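Local coordinates for hemolysin BL lytic component L1 (Bacillus cereus, PDB 7NMQ), which is a lytic component of the haemolysin BL enterotoxin, an alpha-helical pore-forming toxin, and probably takes part in permeabilising target-cell membranes, at residues 5-10 / 344-349; 28-33 / 224-229; 34-39 / 54-59; 83-88 / 349-354. All blocks are in the same frame, centred on the assembly; numbering follows the deposited sequence.

Contact 1: 5-10 / 344-349; sequences LGPEGL and KESWND
The indole of Trp347 meets Leu5, Gly6, Pro7 and Leu10, joining the N-terminal loop of this ClyA/HblB-like helical bundle to helix 330-357. Two features hold the ring: a polar grip at its edge and a proline laid over one face. At the edge, NE1 donates to O of Leu5 at 3.0 Å with an N-H...O angle of 158°. The acceptor lies close to the indole plane, and the donor approaches in the carbonyl plane on a lone pair, so both partners are well oriented. Over the face, Pro7 CB stands 3.6 Å from the centroid of the six-membered ring and only 7° off its normal, a CH-pi contact. Pro7 CA adds a 3.6 Å approach to CZ2.

The first torsion of Trp347 (chi1 -80°) puts CG anti to the carbonyl carbon, beside the backbone N; the indole beyond it lies with NE1 toward Leu5 and CH2 toward Leu10, although the CB does not point straight at the loop. At the far end of the ring, CH2 meets CD1 of Leu10 at 3.8 Å, the two side chains crossing obliquely.

The loop folds into a type II' beta turn from Pro7 to Leu10, closed by Leu10 N to Pro7 O at 3.0 Å, and Gly9 sits at the N-cap of the following helix. Tyr87 and Phe91 of helix 45-103 also touch the indole. Leu5 O carries a second load, since it accepts the NE1 hydrogen and is also hydrogen-bonded to OH of Tyr318.

Contact 2: 28-33 / 224-229; sequences AKTMIK and GTATPA
Thr30, the residue of helix 28-33 that faces Ala226 and Pro228, has OG1 anti to its carbonyl carbon (chi1 -55°) and CG2 anti to its backbone N. This rotation sends both branches to strand 225-229, which belongs to the two-stranded hairpin 217-222/225-230. Such a hairpin between helical parts recalls the beta-tongue of ClyA-type toxins. Two segments predicted to span the membrane as helices, 194-222 and 229-250, overlap the hairpin's strands, consistent with a pore-forming role.

The methyl branch makes the tightest approach: CG2 lies 3.2 Å from O of Ala226 and 3.8 Å from its CB. The hydroxyl branch comes against the proline ring instead, OG1 standing 3.6 Å from CG of Pro228, with the two side chains at about a right angle. OG1 is not left to that apolar neighbour, because it is hydrogen-bonded to O of Leu26 one turn back in its own helix. Likewise Ala226 O is taken by ND2 of Asn285 rather than by anything in helix 28-33. The evidence therefore points to van der Waals packing between the two segments, with polar groups served elsewhere.

The segment axes approach to 7.6 Å at 151°, roughly antiparallel, a short distance that fits the small Ala226 facing Thr30. Ile219 of the partner strand touches Thr30, Ala226 and Pro228, so the hairpin meets the helix with both its strands. Ala226 CB packs on the helix backbone, 3.6 Å from O of Thr30 and 4.2 Å from C of Lys33.

Contact 3: 34-39 / 54-59; sequences QPNVNL and NIHLNQ
Gln59 reaches from helix 54-59 to the backbone of Val37 in the loop after helix 10-33, and its atoms can be followed outward. Its CB lies 3.7 Å from OD1 of Asn36, and the two side chains slide past each other in opposite directions. CG is anti to the carbonyl carbon (chi1 -67°), and the chain is extended beyond it, carrying the amide CD to the loop. There OE1 accepts from N of Val37 at 2.9 Å and 159°, in the carbonyl plane on a lone pair. The same oxygen sits 3.4 Å from CA of Asn36, while NE2 is weakly bonded to a water that is also weakly bonded to NE2 of Gln34.

His56, one turn earlier, holds the next peptide group, through O of the same residue. Its NE2 donates to O of Val37 at 2.7 Å and 167°, the acceptor close to the ring plane, so Val37 is held at both N and O. The amide plane of Asn36 is nearly parallel to the imidazole, and Asn36 CB lies 3.6 Å from His56 CD2; Asn36 OD1 is in turn hydrogen-bonded to Arg63 NH2. Val37 CG1 meets Ile55 CG2 at 3.9 Å, adding an apolar element.

Around this site, Val37 packs on Ala279, so the loop runs between helices 45-103 and 275-325, while Ile55 joins the former to Leu162 of helix 161-169 and Asn152 of helix 107-154.

Contact 4: 83-88 / 349-354; sequences NIVNYD and DIHKDA
Val85 and His351 face each other where helices 45-103 and 330-357 pack antiparallel in the helical bundle. CG1 of Val85 sits over one face of the imidazole, 3.9 Å from its centroid and 26° off the normal, a CH-pi contact displaced toward the rim; CG1 of Val85 is 3.5 Å from NE2 of His351. The other methyl, CG2, meets CB of Ala354 at 3.6 Å, so the two branches of one valine address successive turns of the partner helix. Ile84 CG2 comes on the same CB at 3.8 Å and also meets CG2 of Ile350 at 4.2 Å, its side chain crossing that of Ile350 at about a right angle.

What places these groups lies one step out. The first torsion of His351 (chi1 -169°) puts CG anti to the backbone N, and the ring beyond it lies against helix 45-103, with NE2 hydrogen-bonded to OE2 of Glu89. Asp88, its carboxylate steeply turned to the ring plane, lies beside it, but the short approach of OD2 to CD2 is doubtful; its OD1 is hydrogen-bonded to NE2 of Gln92. On the apolar side, Leu14 of helix 10-33 touches Ile84, Ile350 and Ala354, making a three-helix core.

The segment axes come within 8.7 Å at an angle of 148° between their directions. At the closest backbone point, CA of Val85 and CA of His351 are 5.4 Å apart.

How the contacts relate
The contacts form two pairs on opposite sides of the chain's centre. Contacts 1 and 4 have centres 9 Å apart, share Asp349 and helix 330-357, and touch where Trp347 packs on Tyr87 and Asp88. Contacts 2 and 3 have centres 13 Å apart and are joined by Gln34, whose OE1 accepts from N of Ala226. Between the pairs, centres are 33 to 48 Å apart, yet helix 45-103 serves contacts 3 and 4. Along the chain, contact 3 nests inside contact 2 and contact 2 inside contact 1; contact 4 opens after contact 3 closes and crosses contacts 1 and 2. The N-terminal loop thus packs on the last helix, 330-357, while the hairpin meets helix 10-33 across the chain's centre.

Contact 1: 5-10 / 344-349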
loop_
_atom_site.group_PDB
_atom_site.type_symbol
_atom_site.label_atom_id
_atom_site.label_comp_id
_atom_site.label_asym_id
_atom_site.label_seq_id
_atom_site.Cartn_x
_atom_site.Cartn_y
_atom_site.Cartn_z
ATOM N N LEU A 5 -13.092 -20.375 14.009
ATOM C CA LEU A 5 -12.791 -19.268 14.939
ATOM C C LEU A 5 -11.464 -18.593 14.574
ATOM O O LEU A 5 -11.052 -17.698 15.323
ATOM C CB LEU A 5 -12.765 -19.800 16.381
ATOM C CG LEU A 5 -14.021 -20.567 16.798
ATOM C CD1 LEU A 5 -13.874 -21.091 18.201
ATOM C CD2 LEU A 5 -15.263 -19.671 16.655
ATOM N N GLY A 6 -10.875 -18.963 13.441
ATOM C CA GLY A 6 -9.581 -18.433 13.027
ATOM C C GLY A 6 -9.710 -17.159 12.214
ATOM O O GLY A 6 -10.793 -16.620 12.000
ATOM N N PRO A 7 -8.549 -16.626 11.815
ATOM C CA PRO A 7 -8.492 -15.328 11.119
ATOM C C PRO A 7 -9.027 -15.313 9.677
ATOM O O PRO A 7 -8.950 -14.299 9.014
ATOM C CB PRO A 7 -7.017 -14.976 11.347
ATOM C CG PRO A 7 -6.301 -16.251 11.435
ATOM C CD PRO A 7 -7.235 -17.139 12.205
ATOM N N GLU A 8 -9.585 -16.401 9.171
ATOM C CA GLU A 8 -10.260 -16.421 7.857
ATOM C C GLU A 8 -9.235 -15.911 6.816
ATOM O O GLU A 8 -8.090 -16.384 6.840
ATOM C CB GLU A 8 -11.562 -15.614 7.949
ATOM C CG GLU A 8 -12.408 -15.980 9.139
ATOM C CD GLU A 8 -13.576 -16.898 8.889
ATOM O OE1 GLU A 8 -14.619 -16.575 9.450
ATOM O OE2 GLU A 8 -13.438 -17.920 8.159
ATOM N N GLY A 9 -9.608 -15.015 5.903
ATOM C CA GLY A 9 -8.725 -14.501 4.844
ATOM C C GLY A 9 -7.888 -13.317 5.292
ATOM O O GLY A 9 -7.395 -12.600 4.391
ATOM N N LEU A 10 -7.690 -13.090 6.598
ATOM C CA LEU A 10 -6.891 -11.900 6.993
ATOM C C LEU A 10 -5.465 -11.974 6.454
ATOM O O LEU A 10 -4.919 -10.878 6.134
ATOM C CB LEU A 10 -6.909 -11.673 8.490
ATOM C CG LEU A 10 -8.235 -11.183 9.034
ATOM C CD1 LEU A 10 -8.183 -11.195 10.559
ATOM C CD2 LEU A 10 -8.577 -9.796 8.519
ATOM N N LYS A 344 -6.245 -20.987 17.949
ATOM C CA LYS A 344 -5.069 -20.552 18.737
ATOM C C LYS A 344 -3.868 -20.548 17.796
ATOM O O LYS A 344 -3.140 -19.539 17.737
ATOM C CB LYS A 344 -4.879 -21.491 19.926
ATOM C CG LYS A 344 -3.845 -21.042 20.939
ATOM C CD LYS A 344 -3.533 -22.160 21.903
ATOM C CE LYS A 344 -2.963 -21.667 23.211
ATOM N NZ LYS A 344 -1.694 -20.940 23.010
ATOM N N GLU A 345 -3.685 -21.657 17.084
ATOM C CA GLU A 345 -2.511 -21.828 16.208
ATOM C C GLU A 345 -2.569 -20.818 15.060
ATOM O O GLU A 345 -1.538 -20.207 14.751
ATOM C CB GLU A 345 -2.422 -23.284 15.770
ATOM C CG GLU A 345 -2.073 -24.179 16.953
ATOM C CD GLU A 345 -1.995 -25.684 16.724
ATOM O OE1 GLU A 345 -1.806 -26.094 15.556
ATOM O OE2 GLU A 345 -2.096 -26.457 17.728
ATOM N N SER A 346 -3.720 -20.662 14.402
ATOM C CA SER A 346 -3.815 -19.773 13.208
ATOM C C SER A 346 -3.647 -18.299 13.634
ATOM O O SER A 346 -2.895 -17.537 12.982
ATOM C CB SER A 346 -5.077 -20.022 12.415
ATOM O OG SER A 346 -6.239 -20.031 13.236
ATOM N N TRP A 347 -4.235 -17.898 14.750
ATOM C CA TRP A 347 -4.055 -16.534 15.289
ATOM C C TRP A 347 -2.589 -16.295 15.656
ATOM O O TRP A 347 -2.056 -15.223 15.291
ATOM C CB TRP A 347 -4.992 -16.251 16.455
ATOM C CG TRP A 347 -6.373 -15.903 16.007
ATOM C CD1 TRP A 347 -7.508 -16.666 16.098
ATOM C CD2 TRP A 347 -6.750 -14.703 15.310
ATOM N NE1 TRP A 347 -8.561 -16.005 15.539
ATOM C CE2 TRP A 347 -8.123 -14.810 15.034
ATOM C CE3 TRP A 347 -6.043 -13.554 14.940
ATOM C CZ2 TRP A 347 -8.830 -13.808 14.412
ATOM C CZ3 TRP A 347 -6.752 -12.574 14.296
ATOM C CH2 TRP A 347 -8.123 -12.697 14.035
ATOM N N ASN A 348 -1.923 -17.243 16.290
ATOM C CA ASN A 348 -0.504 -17.025 16.655
ATOM C C ASN A 348 0.305 -16.864 15.362
ATOM O O ASN A 348 1.223 -16.018 15.326
ATOM C CB ASN A 348 0.017 -18.156 17.521
ATOM C CG ASN A 348 1.481 -17.970 17.782
ATOM O OD1 ASN A 348 1.887 -17.000 18.422
ATOM N ND2 ASN A 348 2.269 -18.826 17.167
ATOM N N ASP A 349 -0.089 -17.577 14.311
ATOM C CA ASP A 349 0.663 -17.602 13.032
ATOM C C ASP A 349 0.622 -16.235 12.337
ATOM O O ASP A 349 1.515 -15.954 11.579
ATOM C CB ASP A 349 0.143 -18.713 12.117
ATOM C CG ASP A 349 0.710 -18.687 10.711
ATOM O OD1 ASP A 349 1.859 -19.095 10.549
ATOM O OD2 ASP A 349 0.001 -18.213 9.783
#

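Contact 2: 28-33 / 224-229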
loop_
_atom_site.group_PDB
_atom_site.type_symbol
_atom_site.label_atom_id
_atom_site.label_comp_id
_atom_site.label_asym_id
_atom_site.label_seq_id
_atom_site.Cartn_x
_atom_site.Cartn_y
_atom_site.Cartn_z
ATOM N N ALA A 28 4.904 8.790 -2.227
ATOM C CA ALA A 28 4.849 9.997 -1.373
ATOM C C ALA A 28 6.254 10.568 -1.209
ATOM O O ALA A 28 6.467 11.809 -1.284
ATOM C CB ALA A 28 4.230 9.649 -0.050
ATOM N N LYS A 29 7.217 9.716 -0.940
ATOM C CA LYS A 29 8.580 10.206 -0.678
ATOM C C LYS A 29 9.135 10.843 -1.958
ATOM O O LYS A 29 9.912 11.821 -1.897
ATOM C CB LYS A 29 9.434 9.061 -0.163
ATOM C CG LYS A 29 9.123 8.700 1.272
ATOM C CD LYS A 29 9.650 7.350 1.677
ATOM C CE LYS A 29 9.266 6.968 3.091
ATOM N NZ LYS A 29 10.127 7.659 4.083
ATOM N N THR A 30 8.805 10.294 -3.098
ATOM C CA THR A 30 9.282 10.797 -4.386
ATOM C C THR A 30 8.686 12.196 -4.607
ATOM O O THR A 30 9.416 13.154 -4.971
ATOM C CB THR A 30 8.982 9.847 -5.538
ATOM O OG1 THR A 30 9.524 8.567 -5.228
ATOM C CG2 THR A 30 9.607 10.377 -6.803
ATOM N N MET A 31 7.382 12.338 -4.365
ATOM C CA MET A 31 6.695 13.632 -4.548
ATOM C C MET A 31 7.349 14.689 -3.659
ATOM O O MET A 31 7.572 15.792 -4.137
ATOM C CB MET A 31 5.208 13.533 -4.213
ATOM C CG MET A 31 4.412 12.798 -5.260
ATOM S SD MET A 31 4.865 13.149 -6.960
ATOM C CE MET A 31 4.263 14.828 -7.077
ATOM N N ILE A 32 7.598 14.361 -2.396
ATOM C CA ILE A 32 8.161 15.316 -1.392
ATOM C C ILE A 32 9.526 15.806 -1.882
ATOM O O ILE A 32 9.886 16.976 -1.618
ATOM C CB ILE A 32 8.183 14.660 0.010
ATOM C CG1 ILE A 32 6.746 14.556 0.526
ATOM C CG2 ILE A 32 9.103 15.423 0.971
ATOM C CD1 ILE A 32 6.581 13.663 1.697
ATOM N N LYS A 33 10.290 14.985 -2.560
ATOM C CA LYS A 33 11.671 15.344 -2.965
ATOM C C LYS A 33 11.682 16.065 -4.311
ATOM O O LYS A 33 12.681 16.667 -4.614
ATOM C CB LYS A 33 12.546 14.085 -2.967
ATOM C CG LYS A 33 13.185 13.767 -1.612
ATOM C CD LYS A 33 14.314 12.779 -1.659
ATOM C CE LYS A 33 15.702 13.370 -1.788
ATOM N NZ LYS A 33 16.704 12.301 -2.027
ATOM N N GLY A 224 15.676 18.289 -11.746
ATOM C CA GLY A 224 14.359 18.578 -11.141
ATOM C C GLY A 224 13.416 17.404 -11.184
ATOM O O GLY A 224 12.268 17.533 -10.680
ATOM N N THR A 225 13.885 16.205 -11.546
ATOM C CA THR A 225 13.037 14.986 -11.533
ATOM C C THR A 225 13.524 14.056 -10.428
ATOM O O THR A 225 14.686 13.671 -10.406
ATOM C CB THR A 225 13.070 14.271 -12.877
ATOM O OG1 THR A 225 12.569 15.099 -13.919
ATOM C CG2 THR A 225 12.223 13.028 -12.860
ATOM N N ALA A 226 12.636 13.677 -9.512
ATOM C CA ALA A 226 12.923 12.683 -8.456
ATOM C C ALA A 226 12.477 11.306 -8.931
ATOM O O ALA A 226 11.332 11.133 -9.411
ATOM C CB ALA A 226 12.249 13.090 -7.176
ATOM N N THR A 227 13.342 10.325 -8.731
ATOM C CA THR A 227 13.132 8.941 -9.241
ATOM C C THR A 227 13.654 7.986 -8.177
ATOM O O THR A 227 14.799 8.144 -7.747
ATOM C CB THR A 227 13.915 8.786 -10.564
ATOM O OG1 THR A 227 13.418 9.735 -11.510
ATOM C CG2 THR A 227 13.821 7.430 -11.208
ATOM N N PRO A 228 12.854 6.997 -7.714
ATOM C CA PRO A 228 13.372 5.995 -6.801
ATOM C C PRO A 228 14.201 4.923 -7.500
ATOM O O PRO A 228 14.013 4.647 -8.663
ATOM C CB PRO A 228 12.172 5.306 -6.183
ATOM C CG PRO A 228 11.026 5.756 -6.981
ATOM C CD PRO A 228 11.423 6.828 -7.962
ATOM N N ALA A 229 15.069 4.298 -6.717
ATOM C CA ALA A 229 15.790 3.078 -7.098
ATOM C C ALA A 229 15.978 2.218 -5.858
ATOM O O ALA A 229 15.933 2.746 -4.757
ATOM C CB ALA A 229 17.131 3.442 -7.674
#

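Contact 3: 34-39 / 54-59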
loop_
_atom_site.group_PDB
_atom_site.type_symbol
_atom_site.label_atom_id
_atom_site.label_comp_id
_atom_site.label_asym_id
_atom_site.label_seq_id
_atom_site.Cartn_x
_atom_site.Cartn_y
_atom_site.Cartn_z
ATOM N N GLN A 34 10.616 16.042 -5.082
ATOM C CA GLN A 34 10.623 16.696 -6.393
ATOM C C GLN A 34 10.400 18.189 -6.183
ATOM O O GLN A 34 9.394 18.601 -5.608
ATOM C CB GLN A 34 9.549 16.108 -7.282
ATOM C CG GLN A 34 9.615 16.750 -8.642
ATOM C CD GLN A 34 9.394 15.827 -9.796
ATOM O OE1 GLN A 34 9.835 14.688 -9.843
ATOM N NE2 GLN A 34 8.618 16.313 -10.726
ATOM N N PRO A 35 11.328 19.060 -6.618
ATOM C CA PRO A 35 11.132 20.491 -6.399
ATOM C C PRO A 35 10.125 21.108 -7.364
ATOM O O PRO A 35 9.750 20.474 -8.345
ATOM C CB PRO A 35 12.511 21.074 -6.650
ATOM C CG PRO A 35 13.089 20.154 -7.656
ATOM C CD PRO A 35 12.627 18.765 -7.240
ATOM N N ASN A 36 9.684 22.315 -7.012
ATOM C CA ASN A 36 8.878 23.146 -7.940
ATOM C C ASN A 36 9.587 23.208 -9.285
ATOM O O ASN A 36 10.834 23.404 -9.341
ATOM C CB ASN A 36 8.563 24.520 -7.367
ATOM C CG ASN A 36 7.455 24.550 -6.339
ATOM O OD1 ASN A 36 6.981 23.509 -5.893
ATOM N ND2 ASN A 36 7.036 25.751 -5.966
ATOM N N VAL A 37 8.842 23.093 -10.356
ATOM C CA VAL A 37 9.474 23.045 -11.703
ATOM C C VAL A 37 10.159 24.378 -11.974
ATOM O O VAL A 37 9.579 25.450 -11.779
ATOM C CB VAL A 37 8.457 22.689 -12.790
ATOM C CG1 VAL A 37 7.364 23.728 -12.982
ATOM C CG2 VAL A 37 9.124 22.435 -14.122
ATOM N N ASN A 38 11.369 24.285 -12.495
ATOM C CA ASN A 38 12.157 25.468 -12.871
ATOM C C ASN A 38 11.949 25.779 -14.355
ATOM O O ASN A 38 12.513 25.111 -15.213
ATOM C CB ASN A 38 13.634 25.254 -12.533
ATOM C CG ASN A 38 14.488 26.475 -12.859
ATOM O OD1 ASN A 38 14.020 27.502 -13.353
ATOM N ND2 ASN A 38 15.760 26.341 -12.582
ATOM N N LEU A 39 11.173 26.816 -14.623
ATOM C CA LEU A 39 11.078 27.410 -15.984
ATOM C C LEU A 39 11.432 28.889 -15.934
ATOM O O LEU A 39 10.910 29.677 -16.747
ATOM C CB LEU A 39 9.680 27.168 -16.537
ATOM C CG LEU A 39 9.512 25.743 -17.051
ATOM C CD1 LEU A 39 8.051 25.438 -17.261
ATOM C CD2 LEU A 39 10.317 25.504 -18.332
ATOM N N ASN A 54 0.146 28.197 -11.518
ATOM C CA ASN A 54 -0.831 27.179 -11.091
ATOM C C ASN A 54 -0.144 25.840 -10.859
ATOM O O ASN A 54 -0.501 25.160 -9.901
ATOM C CB ASN A 54 -1.949 27.071 -12.104
ATOM C CG ASN A 54 -2.821 28.291 -11.985
ATOM O OD1 ASN A 54 -2.988 28.848 -10.909
ATOM N ND2 ASN A 54 -3.487 28.629 -13.038
ATOM N N ILE A 55 0.795 25.474 -11.717
ATOM C CA ILE A 55 1.571 24.220 -11.530
ATOM C C ILE A 55 2.285 24.270 -10.196
ATOM O O ILE A 55 2.306 23.281 -9.463
ATOM C CB ILE A 55 2.514 24.007 -12.705
ATOM C CG1 ILE A 55 1.654 23.583 -13.897
ATOM C CG2 ILE A 55 3.596 23.011 -12.335
ATOM C CD1 ILE A 55 2.329 23.587 -15.210
ATOM N N HIS A 56 2.925 25.377 -9.862
ATOM C CA HIS A 56 3.634 25.450 -8.576
ATOM C C HIS A 56 2.665 25.285 -7.418
ATOM O O HIS A 56 3.012 24.586 -6.449
ATOM C CB HIS A 56 4.353 26.782 -8.444
ATOM C CG HIS A 56 5.561 26.839 -9.311
ATOM N ND1 HIS A 56 6.121 28.037 -9.663
ATOM C CD2 HIS A 56 6.331 25.863 -9.851
ATOM C CE1 HIS A 56 7.191 27.787 -10.426
ATOM N NE2 HIS A 56 7.352 26.468 -10.562
ATOM N N LEU A 57 1.463 25.853 -7.493
ATOM C CA LEU A 57 0.454 25.634 -6.435
ATOM C C LEU A 57 0.068 24.144 -6.417
ATOM O O LEU A 57 -0.101 23.585 -5.323
ATOM C CB LEU A 57 -0.791 26.480 -6.705
ATOM C CG LEU A 57 -0.561 27.975 -6.625
ATOM C CD1 LEU A 57 -1.857 28.731 -6.923
ATOM C CD2 LEU A 57 0.017 28.403 -5.319
ATOM N N ASN A 58 -0.077 23.527 -7.562
ATOM C CA ASN A 58 -0.420 22.089 -7.622
ATOM C C ASN A 58 0.699 21.279 -6.988
ATOM O O ASN A 58 0.416 20.286 -6.277
ATOM C CB ASN A 58 -0.598 21.580 -9.029
ATOM C CG ASN A 58 -1.734 22.236 -9.791
ATOM O OD1 ASN A 58 -2.729 22.760 -9.246
ATOM N ND2 ASN A 58 -1.614 22.143 -11.075
ATOM N N GLN A 59 1.957 21.649 -7.190
ATOM C CA GLN A 59 3.095 20.856 -6.678
ATOM C C GLN A 59 3.124 21.017 -5.165
ATOM O O GLN A 59 3.415 20.045 -4.456
ATOM C CB GLN A 59 4.429 21.263 -7.324
ATOM C CG GLN A 59 4.481 20.933 -8.792
ATOM C CD GLN A 59 5.815 21.230 -9.428
ATOM O OE1 GLN A 59 6.144 22.375 -9.727
ATOM N NE2 GLN A 59 6.599 20.206 -9.576
HETATM O O HOH W 1 8.627 19.459 -11.792
#

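Contact 4: 83-88 / 349-354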
loop_
_atom_site.group_PDB
_atom_site.type_symbol
_atom_site.label_atom_id
_atom_site.label_comp_id
_atom_site.label_asym_id
_atom_site.label_seq_id
_atom_site.Cartn_x
_atom_site.Cartn_y
_atom_site.Cartn_z
ATOM N N ASN A 83 -4.976 -3.807 15.306
ATOM C CA ASN A 83 -6.208 -4.452 15.841
ATOM C C ASN A 83 -6.155 -5.968 15.629
ATOM O O ASN A 83 -6.655 -6.691 16.476
ATOM C CB ASN A 83 -7.453 -3.845 15.215
ATOM C CG ASN A 83 -7.700 -2.436 15.684
ATOM O OD1 ASN A 83 -7.109 -1.972 16.674
ATOM N ND2 ASN A 83 -8.584 -1.751 14.953
ATOM N N ILE A 84 -5.523 -6.437 14.575
ATOM C CA ILE A 84 -5.345 -7.891 14.332
ATOM C C ILE A 84 -4.408 -8.430 15.402
ATOM O O ILE A 84 -4.669 -9.479 16.008
ATOM C CB ILE A 84 -4.874 -8.135 12.889
ATOM C CG1 ILE A 84 -5.996 -7.709 11.941
ATOM C CG2 ILE A 84 -4.467 -9.579 12.719
ATOM C CD1 ILE A 84 -5.616 -7.690 10.487
ATOM N N VAL A 85 -3.273 -7.758 15.608
ATOM C CA VAL A 85 -2.334 -8.162 16.673
ATOM C C VAL A 85 -3.091 -8.210 18.002
ATOM O O VAL A 85 -2.915 -9.190 18.771
ATOM C CB VAL A 85 -1.127 -7.220 16.784
ATOM C CG1 VAL A 85 -0.254 -7.624 17.971
ATOM C CG2 VAL A 85 -0.308 -7.159 15.500
ATOM N N ASN A 86 -3.857 -7.185 18.330
ATOM C CA ASN A 86 -4.530 -7.114 19.647
ATOM C C ASN A 86 -5.586 -8.218 19.746
ATOM O O ASN A 86 -5.811 -8.695 20.872
ATOM C CB ASN A 86 -5.096 -5.735 19.867
ATOM C CG ASN A 86 -3.990 -4.750 20.197
ATOM O OD1 ASN A 86 -2.995 -5.116 20.805
ATOM N ND2 ASN A 86 -4.252 -3.494 20.012
ATOM N N TYR A 87 -6.210 -8.604 18.662
ATOM C CA TYR A 87 -7.211 -9.708 18.724
ATOM C C TYR A 87 -6.455 -10.997 19.033
ATOM O O TYR A 87 -6.871 -11.773 19.895
ATOM C CB TYR A 87 -8.035 -9.829 17.449
ATOM C CG TYR A 87 -9.078 -10.902 17.662
ATOM C CD1 TYR A 87 -10.289 -10.607 18.256
ATOM C CD2 TYR A 87 -8.793 -12.227 17.368
ATOM C CE1 TYR A 87 -11.198 -11.618 18.522
ATOM C CE2 TYR A 87 -9.720 -13.237 17.603
ATOM C CZ TYR A 87 -10.923 -12.927 18.200
ATOM O OH TYR A 87 -11.862 -13.885 18.513
ATOM N N ASP A 88 -5.311 -11.230 18.422
ATOM C CA ASP A 88 -4.524 -12.422 18.777
ATOM C C ASP A 88 -4.191 -12.384 20.264
ATOM O O ASP A 88 -4.318 -13.414 20.951
ATOM C CB ASP A 88 -3.215 -12.529 17.996
ATOM C CG ASP A 88 -2.391 -13.723 18.473
ATOM O OD1 ASP A 88 -2.922 -14.847 18.441
ATOM O OD2 ASP A 88 -1.160 -13.520 18.781
ATOM N N ASP A 349 -0.089 -17.577 14.311
ATOM C CA ASP A 349 0.663 -17.602 13.032
ATOM C C ASP A 349 0.622 -16.235 12.337
ATOM O O ASP A 349 1.515 -15.954 11.579
ATOM C CB ASP A 349 0.143 -18.713 12.117
ATOM C CG ASP A 349 0.710 -18.687 10.711
ATOM O OD1 ASP A 349 1.859 -19.095 10.549
ATOM O OD2 ASP A 349 0.001 -18.213 9.783
ATOM N N ILE A 350 -0.381 -15.409 12.581
ATOM C CA ILE A 350 -0.544 -14.111 11.880
ATOM C C ILE A 350 0.079 -12.979 12.702
ATOM O O ILE A 350 0.231 -11.888 12.170
ATOM C CB ILE A 350 -2.034 -13.871 11.582
ATOM C CG1 ILE A 350 -2.237 -12.925 10.419
ATOM C CG2 ILE A 350 -2.796 -13.398 12.797
ATOM C CD1 ILE A 350 -3.678 -12.758 10.049
ATOM N N HIS A 351 0.398 -13.219 13.962
ATOM C CA HIS A 351 0.786 -12.142 14.917
ATOM C C HIS A 351 1.991 -11.330 14.445
ATOM O O HIS A 351 1.878 -10.108 14.353
ATOM C CB HIS A 351 1.133 -12.753 16.269
ATOM C CG HIS A 351 1.295 -11.764 17.374
ATOM N ND1 HIS A 351 2.377 -10.932 17.516
ATOM C CD2 HIS A 351 0.540 -11.590 18.483
ATOM C CE1 HIS A 351 2.259 -10.241 18.637
ATOM N NE2 HIS A 351 1.130 -10.620 19.243
ATOM N N LYS A 352 3.113 -11.982 14.182
ATOM C CA LYS A 352 4.377 -11.248 13.869
ATOM C C LYS A 352 4.228 -10.452 12.567
ATOM O O LYS A 352 4.683 -9.299 12.505
ATOM C CB LYS A 352 5.527 -12.242 13.808
ATOM C CG LYS A 352 5.971 -12.708 15.183
ATOM C CD LYS A 352 7.258 -13.461 15.134
ATOM C CE LYS A 352 7.618 -14.129 16.439
ATOM N NZ LYS A 352 9.020 -14.610 16.417
ATOM N N ASP A 353 3.521 -11.006 11.583
ATOM C CA ASP A 353 3.362 -10.326 10.273
ATOM C C ASP A 353 2.413 -9.125 10.408
ATOM O O ASP A 353 2.651 -8.061 9.789
ATOM C CB ASP A 353 2.978 -11.365 9.232
ATOM C CG ASP A 353 4.184 -12.233 8.867
ATOM O OD1 ASP A 353 5.360 -11.742 8.992
ATOM O OD2 ASP A 353 3.975 -13.382 8.503
ATOM N N ALA A 354 1.314 -9.273 11.152
ATOM C CA ALA A 354 0.418 -8.140 11.444
ATOM C C ALA A 354 1.207 -7.059 12.180
ATOM O O ALA A 354 1.010 -5.865 11.908
ATOM C CB ALA A 354 -0.789 -8.583 12.231
#